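Local coordinates for probable transcriptional regulator (Rhodococcus jostii, PDB 3ON2), which probably binds DNA through a helix-turn-helix domain and regulates transcription, as a member of the TetR family, at residues 12-15 against 16-20. Sequence-based numbering, arbitrary orientation.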
loop_
_atom_site.group_PDB
_atom_site.type_symbol
_atom_site.label_atom_id
_atom_site.label_comp_id
_atom_site.label_asym_id
_atom_site.label_seq_id
_atom_site.Cartn_x
_atom_site.Cartn_y
_atom_site.Cartn_z
ATOM N N SER A 12 -24.024 -2.181 2.572
ATOM C CA SER A 12 -24.119 -1.146 1.522
ATOM C C SER A 12 -23.614 -1.715 0.202
ATOM O O SER A 12 -22.676 -2.510 0.196
ATOM C CB SER A 12 -23.348 0.132 1.879
ATOM O OG SER A 12 -21.955 0.003 1.652
ATOM N N LEU A 13 -24.241 -1.314 -0.899
ATOM C CA LEU A 13 -23.779 -1.715 -2.232
ATOM C C LEU A 13 -22.304 -1.354 -2.453
ATOM O O LEU A 13 -21.540 -2.131 -3.010
ATOM C CB LEU A 13 -24.612 -1.045 -3.317
ATOM C CG LEU A 13 -25.514 -1.949 -4.117
ATOM C CD1 LEU A 13 -26.215 -1.114 -5.197
ATOM C CD2 LEU A 13 -24.674 -3.094 -4.719
ATOM N N ARG A 14 -21.909 -0.169 -1.997
ATOM C CA ARG A 14 -20.535 0.268 -2.149
ATOM C C ARG A 14 -19.568 -0.725 -1.513
ATOM O O ARG A 14 -18.601 -1.160 -2.141
ATOM C CB ARG A 14 -20.344 1.638 -1.499
ATOM C CG ARG A 14 -18.943 2.175 -1.675
ATOM C CD ARG A 14 -18.743 3.475 -0.917
ATOM N NE ARG A 14 -17.589 4.127 -1.491
ATOM C CZ ARG A 14 -16.339 3.980 -1.073
ATOM N NH1 ARG A 14 -16.057 3.244 -0.005
ATOM N NH2 ARG A 14 -15.375 4.616 -1.718
ATOM N N ARG A 15 -19.817 -1.074 -0.257
ATOM C CA ARG A 15 -18.905 -1.968 0.454
ATOM C C ARG A 15 -18.909 -3.366 -0.155
ATOM O O ARG A 15 -17.852 -3.954 -0.362
ATOM C CB ARG A 15 -19.257 -2.057 1.931
ATOM C CG ARG A 15 -18.480 -3.160 2.654
ATOM C CD ARG A 15 -17.013 -2.803 2.807
ATOM N NE ARG A 15 -16.167 -3.331 1.737
ATOM C CZ ARG A 15 -15.161 -2.651 1.213
ATOM N NH1 ARG A 15 -14.898 -1.406 1.633
ATOM N NH2 ARG A 15 -14.424 -3.201 0.266
ATOM N N VAL A 16 -20.101 -3.880 -0.454
ATOM C CA VAL A 16 -20.232 -5.241 -0.988
ATOM C C VAL A 16 -19.508 -5.324 -2.333
ATOM O O VAL A 16 -18.747 -6.244 -2.573
ATOM C CB VAL A 16 -21.735 -5.629 -1.191
ATOM C CG1 VAL A 16 -21.859 -6.994 -1.858
ATOM C CG2 VAL A 16 -22.473 -5.631 0.123
ATOM N N LEU A 17 -19.766 -4.348 -3.204
ATOM C CA LEU A 17 -19.122 -4.329 -4.531
ATOM C C LEU A 17 -17.620 -4.192 -4.453
ATOM O O LEU A 17 -16.923 -4.840 -5.210
ATOM C CB LEU A 17 -19.707 -3.258 -5.445
ATOM C CG LEU A 17 -21.101 -3.624 -5.967
ATOM C CD1 LEU A 17 -21.643 -2.492 -6.811
ATOM C CD2 LEU A 17 -21.043 -4.892 -6.805
ATOM N N LEU A 18 -17.127 -3.368 -3.534
ATOM C CA LEU A 18 -15.684 -3.218 -3.373
ATOM C C LEU A 18 -15.022 -4.505 -2.876
ATOM O O LEU A 18 -13.925 -4.837 -3.322
ATOM C CB LEU A 18 -15.327 -2.055 -2.438
ATOM C CG LEU A 18 -15.312 -0.624 -2.968
ATOM C CD1 LEU A 18 -15.303 0.441 -1.832
ATOM C CD2 LEU A 18 -14.110 -0.440 -3.903
ATOM N N ALA A 19 -15.664 -5.218 -1.957
ATOM C CA ALA A 19 -15.090 -6.491 -1.475
ATOM C C ALA A 19 -15.037 -7.569 -2.593
ATOM O O ALA A 19 -14.039 -8.281 -2.767
ATOM C CB ALA A 19 -15.872 -7.010 -0.280
ATOM N N ARG A 20 -16.125 -7.680 -3.343
ATOM C CA ARG A 20 -16.170 -8.559 -4.518
ATOM C C ARG A 20 -15.147 -8.164 -5.598
ATOM O O ARG A 20 -14.457 -9.035 -6.148
ATOM C CB ARG A 20 -17.578 -8.536 -5.115
ATOM C CG ARG A 20 -18.571 -9.425 -4.410
ATOM C CD ARG A 20 -19.974 -9.200 -4.935
ATOM N NE ARG A 20 -20.979 -9.936 -4.159
ATOM C CZ ARG A 20 -21.379 -11.177 -4.431
ATOM N NH1 ARG A 20 -20.851 -11.835 -5.460
ATOM N NH2 ARG A 20 -22.297 -11.762 -3.667
#
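Leu17 N gives its hydrogen to Leu13 O at 2.8 Å, the shortest of four consecutive i to i+4 bonds that open helix 13-28; its N-H...O angle of 163° marks it as sound. One residue earlier, Val16 N donates to Ser12 O at 3.0 Å. Ser12 stands at the N-cap, and its OG accepts from Arg15 N at 3.1 Å, so both side chain and carbonyl of this one residue occupy N-H groups of the first turn. The Leu13 and Leu17 side chains run in the same direction next to each other, with CD2 of Leu13 3.7 Å from CD1 of Leu17. This is the first helix of the TetR-type DNA-binding domain: Leu17 packs on Leu38 of helix 35-41, within the predicted helix-turn-helix, while Leu18 meets Leu59, Ala62 and Leu63 of helix 56-81. Arg14 carries CG anti to its backbone N (chi1 -178°) and runs extended to NE, which carries the guanidinium across the end of Leu18; CD1 of Leu18 sits over one face, off-centre toward the rim, 3.4 Å from Arg14 NH1. A serine here would probably bare Leu18 CD1 on that side and take away the packing of the Arg14 chain on His52, Phe53 and Ala62. Arg15 has two deposited conformers, so the slanting approach of its guanidinium to Leu18 CB in one of them is doubtful evidence of a contact.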